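PDB 3LPZ: uncharacterized protein from Chaetomium thermophilum, which probably works with Get5 in the Get pathway, which targets tail-anchored membrane proteins. Local coordinates for residues A[102-107]-A[140-145]; A[201-206]-A[290-295]; A[212-217]-A[237-242]. All coordinates share one frame; numbering follows the deposited sequence. Where two conformers were deposited one is given.

Interaction 1. Residues A[102-107]-A[140-145]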
loop_
_atom_site.group_PDB
_atom_site.type_symbol
_atom_site.label_atom_id
_atom_site.label_comp_id
_atom_site.label_asym_id
_atom_site.label_seq_id
_atom_site.Cartn_x
_atom_site.Cartn_y
_atom_site.Cartn_z
ATOM N N GLY A 102 4.788 3.634 17.974
ATOM C CA GLY A 102 4.245 3.595 19.328
ATOM C C GLY A 102 3.008 4.492 19.444
ATOM O O GLY A 102 2.018 4.115 20.113
ATOM N N CYS A 103 3.048 5.674 18.832
ATOM C CA CYS A 103 1.856 6.559 18.817
ATOM C C CYS A 103 0.719 5.969 17.973
ATOM O O CYS A 103 -0.448 5.900 18.421
ATOM C CB CYS A 103 2.203 7.964 18.298
ATOM S SG CYS A 103 3.342 8.891 19.372
ATOM N N LEU A 104 1.072 5.537 16.765
ATOM C CA LEU A 104 0.108 4.998 15.787
ATOM C C LEU A 104 -0.803 3.927 16.375
ATOM O O LEU A 104 -2.039 3.963 16.197
ATOM C CB LEU A 104 0.852 4.391 14.582
ATOM C CG LEU A 104 -0.029 3.859 13.428
ATOM C CD1 LEU A 104 -0.868 4.986 12.850
ATOM C CD2 LEU A 104 0.813 3.181 12.290
ATOM N N ARG A 105 -0.185 2.965 17.060
ATOM C CA ARG A 105 -0.902 1.800 17.550
ATOM C C ARG A 105 -1.811 2.147 18.732
ATOM O O ARG A 105 -2.676 1.366 19.089
ATOM C CB ARG A 105 0.076 0.704 17.940
ATOM C CG ARG A 105 0.825 0.127 16.731
ATOM C CD ARG A 105 1.561 -1.138 17.163
ATOM N NE ARG A 105 2.399 -1.760 16.122
ATOM C CZ ARG A 105 1.954 -2.577 15.167
ATOM N NH1 ARG A 105 0.653 -2.850 15.070
ATOM N NH2 ARG A 105 2.815 -3.116 14.291
ATOM N N LEU A 106 -1.626 3.322 19.331
ATOM C CA LEU A 106 -2.489 3.724 20.448
ATOM C C LEU A 106 -3.701 4.575 20.078
ATOM O O LEU A 106 -4.550 4.830 20.931
ATOM C CB LEU A 106 -1.667 4.379 21.562
ATOM C CG LEU A 106 -0.657 3.477 22.303
ATOM C CD1 LEU A 106 0.336 4.351 23.099
ATOM C CD2 LEU A 106 -1.336 2.482 23.234
ATOM N N PHE A 107 -3.809 5.008 18.825
ATOM C CA PHE A 107 -5.013 5.708 18.380
ATOM C C PHE A 107 -6.187 4.737 18.272
ATOM O O PHE A 107 -5.996 3.594 17.837
ATOM C CB PHE A 107 -4.851 6.263 16.973
ATOM C CG PHE A 107 -4.073 7.534 16.881
ATOM C CD1 PHE A 107 -2.690 7.503 16.664
ATOM C CD2 PHE A 107 -4.730 8.773 16.912
ATOM C CE1 PHE A 107 -1.965 8.692 16.521
ATOM C CE2 PHE A 107 -4.014 9.946 16.777
ATOM C CZ PHE A 107 -2.632 9.914 16.560
ATOM N N HIS A 140 3.832 -0.742 5.634
ATOM C CA HIS A 140 3.416 -2.058 6.074
ATOM C C HIS A 140 2.470 -2.027 7.302
ATOM O O HIS A 140 1.398 -2.624 7.294
ATOM C CB HIS A 140 4.604 -2.957 6.386
ATOM C CG HIS A 140 4.180 -4.298 6.919
ATOM N ND1 HIS A 140 3.659 -5.281 6.104
ATOM C CD2 HIS A 140 4.155 -4.795 8.180
ATOM C CE1 HIS A 140 3.339 -6.335 6.844
ATOM N NE2 HIS A 140 3.640 -6.071 8.105
ATOM N N VAL A 141 2.918 -1.382 8.367
ATOM C CA VAL A 141 2.122 -1.294 9.578
ATOM C C VAL A 141 0.766 -0.576 9.372
ATOM O O VAL A 141 -0.253 -1.080 9.818
ATOM C CB VAL A 141 2.932 -0.706 10.750
ATOM C CG1 VAL A 141 2.023 -0.599 12.007
ATOM C CG2 VAL A 141 4.174 -1.622 11.023
ATOM N N VAL A 142 0.750 0.558 8.677
ATOM C CA VAL A 142 -0.498 1.263 8.398
ATOM C C VAL A 142 -1.402 0.325 7.584
ATOM O O VAL A 142 -2.598 0.190 7.849
ATOM C CB VAL A 142 -0.233 2.584 7.608
ATOM C CG1 VAL A 142 -1.538 3.183 7.043
ATOM C CG2 VAL A 142 0.504 3.597 8.509
ATOM N N GLY A 143 -0.798 -0.345 6.602
ATOM C CA GLY A 143 -1.537 -1.277 5.765
ATOM C C GLY A 143 -2.153 -2.404 6.576
ATOM O O GLY A 143 -3.332 -2.742 6.366
ATOM N N THR A 144 -1.391 -2.965 7.521
ATOM C CA THR A 144 -1.942 -4.049 8.362
ATOM C C THR A 144 -3.060 -3.565 9.305
ATOM O O THR A 144 -4.041 -4.285 9.542
ATOM C CB THR A 144 -0.896 -4.812 9.182
ATOM O OG1 THR A 144 -0.385 -3.949 10.224
ATOM C CG2 THR A 144 0.243 -5.266 8.268
ATOM N N LEU A 145 -2.919 -2.355 9.814
ATOM C CA LEU A 145 -3.968 -1.753 10.615
ATOM C C LEU A 145 -5.254 -1.592 9.805
ATOM O O LEU A 145 -6.337 -1.933 10.291
ATOM C CB LEU A 145 -3.499 -0.401 11.191
ATOM C CG LEU A 145 -3.041 -0.271 12.651
ATOM C CD1 LEU A 145 -2.545 -1.564 13.340
ATOM C CD2 LEU A 145 -2.022 0.864 12.787
HETATM O O HOH W 1 1.742 -4.641 12.031
HETATM O O HOH W 2 -0.884 -4.405 12.970
#
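A first torsion of -176° puts Leu104 CG anti to the backbone N, where it lies 3.7 Å from Leu145 CD2, the two side chains meeting tip to tip. Arg105 turns the other way at its first torsion, CG anti to the carbonyl carbon (chi1 -67°), and the chain runs extended from CG to NE; the guanidinium beyond it lies beside Val141. Leu104 CD2 also packs on Val142 CG2 at 3.8 Å, the two side chains crossing at about a right angle, and on Val141 CG1. That same Val141 methyl lies over one face of the Arg105 guanidinium, near its rim, 3.5 Å from NH2. The polar edge is served by water instead: NH2 donates to one molecule and NH1 to another, both in the guanidinium plane, and each water in turn donates to Thr144 OG1. With its own proton given to Val141 O (2.9 Å), a carbonyl that also accepts Leu145 N, three bonds probably hold the Thr144 hydroxyl's orientation. In the alpha-solenoid, the contact joins the last part of helix 94-104 and the turn after it to helix 136-148, with helix 112-128 packing on both through Val118 against Leu104 and Met121 against Val142.

Interaction 2. Residues A[201-206]-A[290-295]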
loop_
_atom_site.group_PDB
_atom_site.type_symbol
_atom_site.label_atom_id
_atom_site.label_comp_id
_atom_site.label_asym_id
_atom_site.label_seq_id
_atom_site.Cartn_x
_atom_site.Cartn_y
_atom_site.Cartn_z
ATOM N N ALA A 201 7.216 -2.500 -10.114
ATOM C CA ALA A 201 8.463 -3.179 -10.495
ATOM C C ALA A 201 8.991 -4.066 -9.374
ATOM O O ALA A 201 10.204 -4.135 -9.141
ATOM C CB ALA A 201 9.522 -2.128 -10.933
ATOM N N ASN A 202 8.080 -4.745 -8.672
ATOM C CA ASN A 202 8.455 -5.633 -7.605
ATOM C C ASN A 202 7.952 -7.049 -7.933
ATOM O O ASN A 202 6.916 -7.475 -7.456
ATOM C CB ASN A 202 7.857 -5.139 -6.283
ATOM C CG ASN A 202 8.508 -5.803 -5.066
ATOM O OD1 ASN A 202 9.156 -6.835 -5.194
ATOM N ND2 ASN A 202 8.311 -5.215 -3.879
ATOM N N VAL A 203 8.686 -7.732 -8.799
ATOM C CA VAL A 203 8.350 -9.059 -9.256
ATOM C C VAL A 203 8.354 -10.048 -8.104
ATOM O O VAL A 203 7.502 -10.903 -8.040
ATOM C CB VAL A 203 9.299 -9.512 -10.414
ATOM C CG1 VAL A 203 8.900 -10.910 -10.941
ATOM C CG2 VAL A 203 9.190 -8.510 -11.555
ATOM N N ARG A 204 9.331 -9.932 -7.211
ATOM C CA ARG A 204 9.440 -10.796 -6.043
ATOM C C ARG A 204 8.130 -10.790 -5.260
ATOM O O ARG A 204 7.593 -11.840 -4.904
ATOM C CB ARG A 204 10.563 -10.307 -5.124
ATOM C CG ARG A 204 11.017 -11.346 -4.114
ATOM C CD ARG A 204 11.099 -10.783 -2.686
ATOM N NE ARG A 204 9.934 -11.185 -1.892
ATOM C CZ ARG A 204 9.013 -10.350 -1.416
ATOM N NH1 ARG A 204 9.124 -9.049 -1.627
ATOM N NH2 ARG A 204 8.000 -10.825 -0.704
ATOM N N ALA A 205 7.635 -9.585 -4.986
ATOM C CA ALA A 205 6.399 -9.416 -4.237
ATOM C C ALA A 205 5.195 -9.989 -5.012
ATOM O O ALA A 205 4.340 -10.649 -4.438
ATOM C CB ALA A 205 6.172 -7.931 -3.936
ATOM N N ALA A 206 5.150 -9.733 -6.320
ATOM C CA ALA A 206 4.066 -10.237 -7.174
ATOM C C ALA A 206 4.009 -11.766 -7.056
ATOM O O ALA A 206 2.926 -12.357 -6.897
ATOM C CB ALA A 206 4.300 -9.838 -8.619
ATOM N N GLU A 290 4.548 -2.526 -21.525
ATOM C CA GLU A 290 5.655 -1.578 -21.653
ATOM C C GLU A 290 6.841 -1.900 -20.738
ATOM O O GLU A 290 7.976 -1.974 -21.213
ATOM C CB GLU A 290 5.163 -0.152 -21.453
ATOM C CG GLU A 290 6.185 0.943 -21.800
ATOM C CD GLU A 290 5.602 2.334 -21.577
ATOM O OE1 GLU A 290 5.642 2.845 -20.435
ATOM O OE2 GLU A 290 5.077 2.916 -22.542
ATOM N N MET A 291 6.575 -2.126 -19.452
ATOM C CA MET A 291 7.630 -2.335 -18.452
ATOM C C MET A 291 8.463 -3.598 -18.673
ATOM O O MET A 291 9.685 -3.579 -18.532
ATOM C CB MET A 291 7.035 -2.378 -17.048
ATOM C CG MET A 291 6.427 -1.084 -16.596
ATOM S SD MET A 291 5.580 -1.259 -15.028
ATOM C CE MET A 291 6.968 -1.192 -13.884
ATOM N N TYR A 292 7.800 -4.698 -19.025
ATOM C CA TYR A 292 8.458 -6.011 -19.048
ATOM C C TYR A 292 8.731 -6.569 -20.433
ATOM O O TYR A 292 9.537 -7.500 -20.601
ATOM C CB TYR A 292 7.634 -7.027 -18.225
ATOM C CG TYR A 292 7.546 -6.622 -16.768
ATOM C CD1 TYR A 292 8.591 -6.894 -15.889
ATOM C CD2 TYR A 292 6.438 -5.905 -16.286
ATOM C CE1 TYR A 292 8.536 -6.492 -14.536
ATOM C CE2 TYR A 292 6.367 -5.493 -14.932
ATOM C CZ TYR A 292 7.427 -5.782 -14.068
ATOM O OH TYR A 292 7.364 -5.381 -12.740
ATOM N N PHE A 293 8.036 -6.036 -21.424
ATOM C CA PHE A 293 8.091 -6.627 -22.749
ATOM C C PHE A 293 8.484 -5.627 -23.822
ATOM O O PHE A 293 8.581 -5.989 -25.001
ATOM C CB PHE A 293 6.765 -7.315 -23.086
ATOM C CG PHE A 293 6.394 -8.392 -22.106
ATOM C CD1 PHE A 293 7.023 -9.636 -22.147
ATOM C CD2 PHE A 293 5.435 -8.149 -21.121
ATOM C CE1 PHE A 293 6.685 -10.629 -21.226
ATOM C CE2 PHE A 293 5.093 -9.133 -20.187
ATOM C CZ PHE A 293 5.712 -10.365 -20.230
ATOM N N GLY A 294 8.721 -4.383 -23.413
ATOM C CA GLY A 294 9.121 -3.329 -24.347
ATOM C C GLY A 294 8.048 -2.967 -25.372
ATOM O O GLY A 294 8.356 -2.372 -26.395
ATOM N N ILE A 295 6.791 -3.329 -25.114
ATOM C CA ILE A 295 5.673 -2.966 -26.006
ATOM C C ILE A 295 5.136 -1.580 -25.635
ATOM O O ILE A 295 4.550 -1.397 -24.559
ATOM C CB ILE A 295 4.554 -4.021 -25.971
ATOM C CG1 ILE A 295 5.100 -5.390 -26.366
ATOM C CG2 ILE A 295 3.391 -3.622 -26.870
ATOM C CD1 ILE A 295 4.222 -6.579 -25.933
#
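Ala201 and Tyr292 meet where two helix ends of the alpha-solenoid face each other: Ala201, with positive phi, is the C-prime residue of a Schellman motif closing helix 186-199, and Tyr292 lies in the last turn of helix 282-293. The apolar contacts are few. Val203 CG2 sits 3.7 Å from Tyr292 CE1, the two side chains sliding past each other in opposite directions, and Val255 of helix 243-256 touches both. In one of its two conformers Met291 CE comes near Ala201 CB, a contact that is therefore doubtful. The polar contribution comes from the tyrosine hydroxyl, which is hydrogen-bonded to Leu198 O, a carbonyl of the Schellman turn that also receives Ala201 N. The OH thus lies close against the turn, 3.3 Å from Ala201 CA. A phenylalanine in place of Tyr292 lacks the hydroxyl, and Leu198 O would probably be left without its mate from the other helix, with a gap opened beside Ala201 CA. Capping begins the next helix at once: Asn202 is the N-cap of helix 203-220, and its OD1 accepts Ala205 N at 3.1 Å, the donor standing well above the amide's carbonyl plane.

Interaction 3. Residues A[212-217]-A[237-242]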
loop_
_atom_site.group_PDB
_atom_site.type_symbol
_atom_site.label_atom_id
_atom_site.label_comp_id
_atom_site.label_asym_id
_atom_site.label_seq_id
_atom_site.Cartn_x
_atom_site.Cartn_y
_atom_site.Cartn_z
ATOM N N ILE A 212 0.825 -17.046 -2.153
ATOM C CA ILE A 212 -0.057 -17.015 -0.969
ATOM C C ILE A 212 -1.532 -17.122 -1.343
ATOM O O ILE A 212 -2.285 -17.920 -0.727
ATOM C CB ILE A 212 0.205 -15.774 -0.077
ATOM C CG1 ILE A 212 1.642 -15.795 0.507
ATOM C CG2 ILE A 212 -0.868 -15.616 1.029
ATOM C CD1 ILE A 212 1.978 -16.953 1.529
ATOM N N PHE A 213 -1.965 -16.344 -2.332
ATOM C CA PHE A 213 -3.394 -16.318 -2.666
ATOM C C PHE A 213 -3.815 -17.712 -3.190
ATOM O O PHE A 213 -4.841 -18.269 -2.768
ATOM C CB PHE A 213 -3.687 -15.247 -3.734
ATOM C CG PHE A 213 -5.131 -15.126 -4.083
ATOM C CD1 PHE A 213 -5.718 -15.983 -5.024
ATOM C CD2 PHE A 213 -5.928 -14.141 -3.470
ATOM C CE1 PHE A 213 -7.095 -15.865 -5.353
ATOM C CE2 PHE A 213 -7.283 -14.018 -3.785
ATOM C CZ PHE A 213 -7.876 -14.885 -4.723
ATOM N N THR A 214 -3.045 -18.242 -4.139
ATOM C CA THR A 214 -3.373 -19.546 -4.697
ATOM C C THR A 214 -3.239 -20.703 -3.696
ATOM O O THR A 214 -4.004 -21.645 -3.791
ATOM C CB THR A 214 -2.632 -19.844 -6.024
ATOM O OG1 THR A 214 -1.205 -19.856 -5.812
ATOM C CG2 THR A 214 -3.026 -18.794 -7.084
ATOM N N SER A 215 -2.294 -20.630 -2.745
ATOM C CA SER A 215 -2.255 -21.649 -1.674
ATOM C C SER A 215 -3.518 -21.577 -0.831
ATOM O O SER A 215 -4.032 -22.607 -0.445
ATOM C CB SER A 215 -1.050 -21.487 -0.746
ATOM O OG SER A 215 0.095 -21.682 -1.530
ATOM N N ALA A 216 -3.995 -20.359 -0.553
ATOM C CA ALA A 216 -5.206 -20.175 0.251
ATOM C C ALA A 216 -6.408 -20.769 -0.493
ATOM O O ALA A 216 -7.240 -21.485 0.093
ATOM C CB ALA A 216 -5.433 -18.654 0.581
ATOM N N LEU A 217 -6.488 -20.475 -1.789
ATOM C CA LEU A 217 -7.567 -20.986 -2.624
ATOM C C LEU A 217 -7.631 -22.525 -2.577
ATOM O O LEU A 217 -8.706 -23.104 -2.411
ATOM C CB LEU A 217 -7.404 -20.486 -4.070
ATOM C CG LEU A 217 -8.487 -20.891 -5.057
ATOM C CD1 LEU A 217 -9.831 -20.260 -4.693
ATOM C CD2 LEU A 217 -8.071 -20.447 -6.472
ATOM N N ARG A 237 0.681 -22.763 -10.236
ATOM C CA ARG A 237 -0.557 -23.535 -10.224
ATOM C C ARG A 237 -1.463 -23.207 -11.406
ATOM O O ARG A 237 -1.671 -22.028 -11.764
ATOM C CB ARG A 237 -1.303 -23.398 -8.886
ATOM C CG ARG A 237 -0.446 -23.767 -7.672
ATOM C CD ARG A 237 -1.190 -23.544 -6.386
ATOM N NE ARG A 237 -0.445 -24.079 -5.250
ATOM C CZ ARG A 237 0.298 -23.343 -4.430
ATOM N NH1 ARG A 237 0.393 -22.017 -4.584
ATOM N NH2 ARG A 237 0.951 -23.943 -3.452
ATOM N N ILE A 238 -1.985 -24.268 -12.010
ATOM C CA ILE A 238 -2.959 -24.176 -13.077
ATOM C C ILE A 238 -4.301 -24.695 -12.558
ATOM O O ILE A 238 -4.383 -25.787 -11.979
ATOM C CB ILE A 238 -2.484 -25.004 -14.314
ATOM C CG1 ILE A 238 -1.181 -24.397 -14.853
ATOM C CG2 ILE A 238 -3.607 -25.139 -15.393
ATOM C CD1 ILE A 238 -1.325 -22.898 -15.447
ATOM N N PHE A 239 -5.343 -23.897 -12.774
ATOM C CA PHE A 239 -6.713 -24.251 -12.393
ATOM C C PHE A 239 -7.571 -24.328 -13.640
ATOM O O PHE A 239 -7.985 -23.291 -14.157
ATOM C CB PHE A 239 -7.294 -23.168 -11.467
ATOM C CG PHE A 239 -6.542 -23.013 -10.190
ATOM C CD1 PHE A 239 -6.849 -23.817 -9.082
ATOM C CD2 PHE A 239 -5.514 -22.081 -10.080
ATOM C CE1 PHE A 239 -6.141 -23.697 -7.897
ATOM C CE2 PHE A 239 -4.778 -21.957 -8.869
ATOM C CZ PHE A 239 -5.102 -22.748 -7.786
ATOM N N PRO A 240 -7.890 -25.546 -14.103
ATOM C CA PRO A 240 -8.670 -25.674 -15.345
ATOM C C PRO A 240 -9.975 -24.906 -15.330
ATOM O O PRO A 240 -10.393 -24.422 -16.384
ATOM C CB PRO A 240 -8.922 -27.180 -15.448
ATOM C CG PRO A 240 -7.707 -27.777 -14.764
ATOM C CD PRO A 240 -7.515 -26.864 -13.557
ATOM N N SER A 241 -10.610 -24.749 -14.170
ATOM C CA SER A 241 -11.903 -24.053 -14.135
ATOM C C SER A 241 -11.775 -22.542 -14.010
ATOM O O SER A 241 -12.787 -21.848 -13.971
ATOM C CB SER A 241 -12.757 -24.560 -12.978
ATOM O OG SER A 241 -12.111 -24.233 -11.761
ATOM N N LEU A 242 -10.547 -22.024 -13.912
ATOM C CA LEU A 242 -10.350 -20.584 -13.686
ATOM C C LEU A 242 -9.336 -20.035 -14.710
ATOM O O LEU A 242 -8.189 -19.738 -14.366
ATOM C CB LEU A 242 -9.917 -20.323 -12.241
ATOM C CG LEU A 242 -10.912 -20.700 -11.119
ATOM C CD1 LEU A 242 -10.237 -20.683 -9.745
ATOM C CD2 LEU A 242 -12.154 -19.790 -11.118
#
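Thr214 OG1 is held by two partners: it receives Arg237 NH1 at 3.0 Å, and it is hydrogen-bonded to Tyr210 O one turn back in its own helix. The arginine's bond is bent, with an angle of 143° at the hydrogen, and the hydroxyl lies slightly tilted from the guanidinium plane. At chi1 62° the hydroxyl stands between the backbone N and the carbonyl carbon, beside the guanidinium, while CG2 is directed to the Phe239 ring. Ser215 CA lies over one guanidinium face, toward its rim, and Ser215 OG, hydrogen-bonded to Arg211 O, comes within 3.1 Å of Arg237 NH1. The arginine's charge has a mate in Glu235, which forms a salt bridge with NH2. Apolar packing takes over one turn along the helix. Leu217 reaches tip to tip with Phe239 and sets CD2 over the ring face in a CH-pi contact, 4.2 Å from the ring centroid and 19° off its normal; the same methyl touches Leu242 CD1 at 3.9 Å. Together these contacts pack strand 237-238 and the turn after it against helix 203-220, with Leu245 of helix 243-256 packing against Thr214, Leu217 and Phe239, and strand 227-228 pairing through Gln227 with Ile238.

How the interactions relate
Followed from the N terminus, the chain first closes a loop at interaction 1, where 102-107 meets 140-145 after 32 mostly helical residues, tying neighbouring helices of the solenoid. That loop is complete before either of the others opens. Interaction 2 opens at 201-206 and closes only at 290-295, a far longer excursion, and interaction 3 (212-217 with 237-242) both opens and closes within it. These two share helix 203-220: its start meets the end of helix 282-293, whereas its later turns receive the short two-stranded sheet. Their centres are 21 Å apart, while interaction 1 lies about 30 Å from each, with interaction 2 across the chain's centre.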